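Local structure of putative oxidoreductase yhhX (Escherichia coli K-12, 3F4L) at residues S77-A82 and K106-L111; P97-P100 and Q104-E107. The protein probably acts as an NADP-dependent oxidoreductase of the Gfo/Idh/MocA family, possibly a scyllo-inositol dehydrogenase. All coordinates share one frame; numbering follows the deposited sequence.

Contact 1: residues S77-A82 and K106-L111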
ATOM      1  N   SER A  77      -3.171  33.360   9.503  1.00 30.77           N
ATOM      2  CA  SER A  77      -4.082  34.492   9.435  1.00 27.81           C
ATOM      3  C   SER A  77      -5.353  34.183   8.655  1.00 27.37           C
ATOM      4  O   SER A  77      -6.216  35.047   8.501  1.00 26.59           O
ATOM      5  CB  SER A  77      -3.361  35.711   8.838  1.00 27.17           C
ATOM      6  OG  SER A  77      -2.923  35.472   7.514  1.00 25.76           O
ATOM      7  N   HIS A  78      -5.480  32.944   8.185  1.00 24.90           N
ATOM      8  CA  HIS A  78      -6.658  32.550   7.420  1.00 24.56           C
ATOM      9  C   HIS A  78      -7.967  32.721   8.176  1.00 25.22           C
ATOM     10  O   HIS A  78      -8.924  33.278   7.644  1.00 26.17           O
ATOM     11  CB  HIS A  78      -6.539  31.097   6.942  1.00 21.51           C
ATOM     12  CG  HIS A  78      -5.548  30.903   5.839  1.00 21.89           C
ATOM     13  ND1 HIS A  78      -5.386  29.696   5.190  1.00 21.20           N
ATOM     14  CD2 HIS A  78      -4.661  31.757   5.276  1.00 20.00           C
ATOM     15  CE1 HIS A  78      -4.440  29.818   4.275  1.00 21.29           C
ATOM     16  NE2 HIS A  78      -3.984  31.057   4.307  1.00 20.45           N
ATOM     17  N   PHE A  79      -8.027  32.247   9.414  1.00 26.35           N
ATOM     18  CA  PHE A  79      -9.264  32.379  10.173  1.00 25.43           C
ATOM     19  C   PHE A  79      -9.657  33.841  10.348  1.00 25.85           C
ATOM     20  O   PHE A  79     -10.806  34.223  10.101  1.00 23.78           O
ATOM     21  CB  PHE A  79      -9.137  31.747  11.557  1.00 25.70           C
ATOM     22  CG  PHE A  79     -10.339  31.978  12.425  1.00 27.27           C
ATOM     23  CD1 PHE A  79     -11.526  31.298  12.178  1.00 25.03           C
ATOM     24  CD2 PHE A  79     -10.305  32.923  13.450  1.00 27.21           C
ATOM     25  CE1 PHE A  79     -12.663  31.558  12.935  1.00 27.16           C
ATOM     26  CE2 PHE A  79     -11.439  33.189  14.213  1.00 26.61           C
ATOM     27  CZ  PHE A  79     -12.619  32.505  13.955  1.00 25.57           C
ATOM     28  N   GLU A  80      -8.691  34.645  10.779  1.00 25.38           N
ATOM     29  CA  GLU A  80      -8.913  36.065  11.020  1.00 26.19           C
ATOM     30  C   GLU A  80      -9.406  36.815   9.788  1.00 23.75           C
ATOM     31  O   GLU A  80     -10.391  37.548   9.862  1.00 22.37           O
ATOM     32  CB  GLU A  80      -7.628  36.711  11.550  1.00 29.29           C
ATOM     33  CG  GLU A  80      -7.803  38.141  12.038  1.00 36.85           C
ATOM     34  CD  GLU A  80      -8.823  38.264  13.162  1.00 39.00           C
ATOM     35  OE1 GLU A  80      -9.076  39.404  13.618  1.00 41.30           O
ATOM     36  OE2 GLU A  80      -9.373  37.223  13.590  1.00 42.58           O
ATOM     37  N   TYR A  81      -8.729  36.645   8.657  1.00 21.28           N
ATOM     38  CA  TYR A  81      -9.154  37.318   7.435  1.00 21.32           C
ATOM     39  C   TYR A  81     -10.511  36.803   6.937  1.00 20.68           C
ATOM     40  O   TYR A  81     -11.348  37.584   6.478  1.00 20.19           O
ATOM     41  CB  TYR A  81      -8.110  37.151   6.326  1.00 21.52           C
ATOM     42  CG  TYR A  81      -6.912  38.061   6.461  1.00 24.89           C
ATOM     43  CD1 TYR A  81      -7.074  39.441   6.596  1.00 23.71           C
ATOM     44  CD2 TYR A  81      -5.615  37.548   6.454  1.00 23.06           C
ATOM     45  CE1 TYR A  81      -5.974  40.285   6.719  1.00 24.70           C
ATOM     46  CE2 TYR A  81      -4.506  38.386   6.574  1.00 24.70           C
ATOM     47  CZ  TYR A  81      -4.695  39.751   6.705  1.00 25.55           C
ATOM     48  OH  TYR A  81      -3.608  40.590   6.813  1.00 25.94           O
ATOM     49  N   ALA A  82     -10.722  35.491   7.005  1.00 19.08           N
ATOM     50  CA  ALA A  82     -11.985  34.908   6.553  1.00 19.40           C
ATOM     51  C   ALA A  82     -13.152  35.459   7.366  1.00 19.85           C
ATOM     52  O   ALA A  82     -14.180  35.835   6.811  1.00 21.84           O
ATOM     53  CB  ALA A  82     -11.936  33.387   6.678  1.00 15.63           C
ATOM     54  N   LYS A 106     -15.707  25.140  12.131  1.00 24.97           N
ATOM     55  CA  LYS A 106     -17.124  25.075  12.451  1.00 25.96           C
ATOM     56  C   LYS A 106     -17.679  26.468  12.708  1.00 23.47           C
ATOM     57  O   LYS A 106     -18.822  26.753  12.365  1.00 21.78           O
ATOM     58  CB  LYS A 106     -17.349  24.175  13.669  1.00 27.25           C
ATOM     59  CG  LYS A 106     -17.009  22.715  13.400  1.00 29.43           C
ATOM     60  CD  LYS A 106     -17.389  21.805  14.563  1.00 28.21           C
ATOM     61  CE  LYS A 106     -17.164  20.355  14.179  1.00 28.26           C
ATOM     62  NZ  LYS A 106     -17.321  19.411  15.313  1.00 30.16           N
ATOM     63  N   GLU A 107     -16.859  27.332  13.299  1.00 23.95           N
ATOM     64  CA  GLU A 107     -17.262  28.703  13.601  1.00 26.13           C
ATOM     65  C   GLU A 107     -17.428  29.526  12.321  1.00 26.01           C
ATOM     66  O   GLU A 107     -18.333  30.355  12.208  1.00 26.21           O
ATOM     67  CB  GLU A 107     -16.215  29.362  14.495  1.00 30.06           C
ATOM     68  CG  GLU A 107     -16.648  30.691  15.079  1.00 33.94           C
ATOM     69  CD  GLU A 107     -15.596  31.279  15.998  1.00 38.99           C
ATOM     70  OE1 GLU A 107     -14.978  30.500  16.761  1.00 39.58           O
ATOM     71  OE2 GLU A 107     -15.394  32.512  15.966  1.00 39.94           O
ATOM     72  N   LEU A 108     -16.544  29.290  11.360  1.00 24.02           N
ATOM     73  CA  LEU A 108     -16.588  29.991  10.083  1.00 22.63           C
ATOM     74  C   LEU A 108     -17.873  29.633   9.319  1.00 20.32           C
ATOM     75  O   LEU A 108     -18.525  30.505   8.746  1.00 21.48           O
ATOM     76  CB  LEU A 108     -15.348  29.614   9.262  1.00 22.54           C
ATOM     77  CG  LEU A 108     -14.375  30.689   8.769  1.00 23.40           C
ATOM     78  CD1 LEU A 108     -14.098  31.732   9.837  1.00 20.39           C
ATOM     79  CD2 LEU A 108     -13.088  30.012   8.332  1.00 17.21           C
ATOM     80  N   PHE A 109     -18.238  28.353   9.317  1.00 19.56           N
ATOM     81  CA  PHE A 109     -19.445  27.911   8.624  1.00 21.35           C
ATOM     82  C   PHE A 109     -20.717  28.471   9.280  1.00 21.95           C
ATOM     83  O   PHE A 109     -21.649  28.884   8.587  1.00 22.44           O
ATOM     84  CB  PHE A 109     -19.505  26.379   8.586  1.00 21.21           C
ATOM     85  CG  PHE A 109     -18.465  25.749   7.704  1.00 19.10           C
ATOM     86  CD1 PHE A 109     -18.399  26.070   6.349  1.00 18.54           C
ATOM     87  CD2 PHE A 109     -17.579  24.812   8.214  1.00 20.85           C
ATOM     88  CE1 PHE A 109     -17.466  25.458   5.515  1.00 19.69           C
ATOM     89  CE2 PHE A 109     -16.643  24.193   7.393  1.00 18.96           C
ATOM     90  CZ  PHE A 109     -16.587  24.518   6.037  1.00 16.69           C
ATOM     91  N   ALA A 110     -20.752  28.491  10.611  1.00 22.58           N
ATOM     92  CA  ALA A 110     -21.914  29.023  11.324  1.00 25.40           C
ATOM     93  C   ALA A 110     -22.117  30.497  10.967  1.00 27.15           C
ATOM     94  O   ALA A 110     -23.230  30.927  10.645  1.00 28.00           O
ATOM     95  CB  ALA A 110     -21.728  28.862  12.822  1.00 23.05           C
ATOM     96  N   LEU A 111     -21.035  31.266  11.018  1.00 27.39           N
ATOM     97  CA  LEU A 111     -21.094  32.680  10.675  1.00 27.64           C
ATOM     98  C   LEU A 111     -21.594  32.869   9.242  1.00 28.12           C
ATOM     99  O   LEU A 111     -22.501  33.664   8.990  1.00 28.69           O
ATOM    100  CB  LEU A 111     -19.709  33.312  10.821  1.00 27.72           C
ATOM    101  CG  LEU A 111     -19.575  34.763  10.348  1.00 30.03           C
ATOM    102  CD1 LEU A 111     -20.606  35.634  11.059  1.00 31.96           C
ATOM    103  CD2 LEU A 111     -18.166  35.265  10.626  1.00 30.37           C
TER
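Phe-79 and Ala-82 meet Glu-107 and Leu-108 across two helix segments, 78-82 and 106-111, that run nearly parallel: their axes diverge by 8° and come no closer than 10.9 Å. The nearest alpha carbons, Ala-82 CA and Leu-108 CA, are 7.6 Å apart, so side chains make most of the contact. Both belong to the Rossmann fold, in which successive crossover helices pack on a parallel sheet; helix 78-87 follows strand 66-71, and helix 102-115 follows strand 91-94, whose Val-92 touches Ala-82.

Phe-79 and Leu-108 fill the gap together. Phe-79 CG stands anti to the backbone N (chi1 174°), which carries the ring toward helix 102-115. There Phe-79 CE1 lies 3.4 Å from Leu-108 CD1, the leucine methyl meeting the ring obliquely as the two side chains slide past each other. The other methyl of the fork, Leu-108 CD2, rests 3.9 Å from Ala-82 CB, so Leu-108 reaches two successive turns of the facing helix.

Glu-107 contributes at the more exposed margin, where its carboxylate also has a long, weak ion pair with Lys-83. Ring and carboxylate planes stand 80° apart, and Glu-107 OE2 approaches in the ring plane, 3.4 Å from Phe-79 CZ.

Contact 2: residues P97-P100 and Q104-E107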
ATOM      1  N   PRO A  97      -4.195  26.032   4.794  1.00 22.55           N
ATOM      2  CA  PRO A  97      -5.237  25.243   5.459  1.00 22.07           C
ATOM      3  C   PRO A  97      -6.447  26.138   5.732  1.00 20.30           C
ATOM      4  O   PRO A  97      -6.287  27.314   6.040  1.00 19.38           O
ATOM      5  CB  PRO A  97      -4.570  24.804   6.771  1.00 22.83           C
ATOM      6  CG  PRO A  97      -3.157  25.414   6.735  1.00 21.50           C
ATOM      7  CD  PRO A  97      -3.258  26.562   5.791  1.00 21.63           C
ATOM      8  N   PHE A  98      -7.642  25.575   5.616  1.00 20.96           N
ATOM      9  CA  PHE A  98      -8.886  26.313   5.845  1.00 22.41           C
ATOM     10  C   PHE A  98      -8.817  27.100   7.151  1.00 23.70           C
ATOM     11  O   PHE A  98      -9.014  28.315   7.176  1.00 24.48           O
ATOM     12  CB  PHE A  98     -10.057  25.331   5.889  1.00 22.95           C
ATOM     13  CG  PHE A  98     -11.397  25.984   5.773  1.00 23.17           C
ATOM     14  CD1 PHE A  98     -11.678  26.832   4.704  1.00 24.70           C
ATOM     15  CD2 PHE A  98     -12.378  25.754   6.724  1.00 23.23           C
ATOM     16  CE1 PHE A  98     -12.923  27.446   4.584  1.00 24.99           C
ATOM     17  CE2 PHE A  98     -13.634  26.365   6.615  1.00 26.97           C
ATOM     18  CZ  PHE A  98     -13.903  27.211   5.541  1.00 26.88           C
ATOM     19  N   THR A  99      -8.533  26.387   8.235  1.00 22.38           N
ATOM     20  CA  THR A  99      -8.402  26.983   9.562  1.00 23.59           C
ATOM     21  C   THR A  99      -7.401  26.142  10.322  1.00 24.66           C
ATOM     22  O   THR A  99      -7.103  25.014   9.923  1.00 24.68           O
ATOM     23  CB  THR A  99      -9.732  26.974  10.360  1.00 22.12           C
ATOM     24  OG1 THR A  99     -10.296  25.655  10.348  1.00 19.32           O
ATOM     25  CG2 THR A  99     -10.720  27.967   9.768  1.00 19.60           C
ATOM     26  N   PRO A 100      -6.853  26.682  11.419  1.00 26.29           N
ATOM     27  CA  PRO A 100      -5.883  25.896  12.182  1.00 26.85           C
ATOM     28  C   PRO A 100      -6.553  24.725  12.888  1.00 26.25           C
ATOM     29  O   PRO A 100      -5.919  23.691  13.122  1.00 24.76           O
ATOM     30  CB  PRO A 100      -5.321  26.909  13.185  1.00 26.68           C
ATOM     31  CG  PRO A 100      -5.492  28.233  12.475  1.00 27.25           C
ATOM     32  CD  PRO A 100      -6.875  28.080  11.885  1.00 26.43           C
ATOM     33  N   GLN A 104     -12.597  26.220  14.828  1.00 26.07           N
ATOM     34  CA  GLN A 104     -12.598  27.461  14.055  1.00 26.64           C
ATOM     35  C   GLN A 104     -13.314  27.269  12.723  1.00 25.62           C
ATOM     36  O   GLN A 104     -14.020  28.165  12.258  1.00 24.34           O
ATOM     37  CB  GLN A 104     -11.172  27.949  13.799  1.00 27.25           C
ATOM     38  CG  GLN A 104     -10.532  28.612  14.994  1.00 29.55           C
ATOM     39  CD  GLN A 104      -9.092  28.987  14.741  1.00 31.30           C
ATOM     40  OE1 GLN A 104      -8.212  28.126  14.684  1.00 34.55           O
ATOM     41  NE2 GLN A 104      -8.839  30.278  14.579  1.00 35.11           N
ATOM     42  N   ALA A 105     -13.122  26.106  12.109  1.00 25.18           N
ATOM     43  CA  ALA A 105     -13.774  25.811  10.840  1.00 24.42           C
ATOM     44  C   ALA A 105     -15.280  25.818  11.072  1.00 24.31           C
ATOM     45  O   ALA A 105     -16.037  26.432  10.323  1.00 22.50           O
ATOM     46  CB  ALA A 105     -13.336  24.450  10.326  1.00 24.06           C
ATOM     47  N   LYS A 106     -15.707  25.140  12.131  1.00 24.97           N
ATOM     48  CA  LYS A 106     -17.124  25.075  12.451  1.00 25.96           C
ATOM     49  C   LYS A 106     -17.679  26.468  12.708  1.00 23.47           C
ATOM     50  O   LYS A 106     -18.822  26.753  12.365  1.00 21.78           O
ATOM     51  CB  LYS A 106     -17.349  24.175  13.669  1.00 27.25           C
ATOM     52  CG  LYS A 106     -17.009  22.715  13.400  1.00 29.43           C
ATOM     53  CD  LYS A 106     -17.389  21.805  14.563  1.00 28.21           C
ATOM     54  CE  LYS A 106     -17.164  20.355  14.179  1.00 28.26           C
ATOM     55  NZ  LYS A 106     -17.321  19.411  15.313  1.00 30.16           N
ATOM     56  N   GLU A 107     -16.859  27.332  13.299  1.00 23.95           N
ATOM     57  CA  GLU A 107     -17.262  28.703  13.601  1.00 26.13           C
ATOM     58  C   GLU A 107     -17.428  29.526  12.321  1.00 26.01           C
ATOM     59  O   GLU A 107     -18.333  30.355  12.208  1.00 26.21           O
ATOM     60  CB  GLU A 107     -16.215  29.362  14.495  1.00 30.06           C
ATOM     61  CG  GLU A 107     -16.648  30.691  15.079  1.00 33.94           C
ATOM     62  CD  GLU A 107     -15.596  31.279  15.998  1.00 38.99           C
ATOM     63  OE1 GLU A 107     -14.978  30.500  16.761  1.00 39.58           O
ATOM     64  OE2 GLU A 107     -15.394  32.512  15.966  1.00 39.94           O
TER
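Thr-99 and Pro-100 lie against Gln-104 and Ala-105 where the loop after strand 91-94 turns into helix 102-115, within the Rossmann fold. The loop segment 97-100 has no regular secondary structure and is entered through a cis peptide bond at Pro-97. Pro-97 ends a Glu-Lys-Pro sequence, consistent with the signature of the Gfo/Idh/MocA family. The segments approach most closely in backbone at Thr-99 and Ala-105, whose CA atoms are 5.6 Å apart.

The apolar packing centres on Ala-105. Its methyl lies in the plane of the Phe-98 ring, at the edge, with Phe-98 CD2 3.9 Å from Ala-105 CB. Phe-98 also packs on Leu-108 and meets the ring of Phe-109, while Leu-326 of helix 319-331 touches both Thr-99 and Ala-105. This links the start of the helix to a helix from the C-terminal part of the chain. Thr-99 adds its branched carbon, with Thr-99 CB 3.9 Å from Gln-104 CB.

Across the two segments, polar atoms take part mainly by van der Waals contact. With chi1 at 51°, Thr-99 OG1 sits between its own backbone N and carbonyl carbon, and it comes within 3.3 Å of Ala-105 CB. The hydroxyl also approaches Ala-105 N, but at an angle too poor for a hydrogen bond; its polar partner is instead Thr-101 O. Just before the helical segment, Thr-101 OG1 accepts a hydrogen bond from Gln-104 N.

At the exposed margin, the Gln-104 side chain runs extended beyond CG and crosses the Pro-100 ring at about a right angle. Its amide oxygen faces the CB, CG and CD carbons of the proline. Gln-104 OE1, also hydrogen-bonded to a residue just outside the two segments, lies 3.1 Å from Pro-100 CD.

Contacts 1 and 2 share helix 102-115, and their centres are 6 Å apart. Contact 1 joins that helix to its parallel neighbour 78-87 and is only partly buried; contact 2 joins it to the loop leading into it and is mostly buried, with Pro-100 at its exposed margin. Both combine apolar packing with a polar group against a ring, but the group is a carboxylate beside an aromatic ring in 77-82/106-111 and an amide beside a proline in 97-100/104-107. They also touch directly: Leu-108 CD2 lies 3.4 Å from Thr-99 CG2. A probable hydrogen bond of 2.7 Å links His-78 ND1 to Pro-97 O.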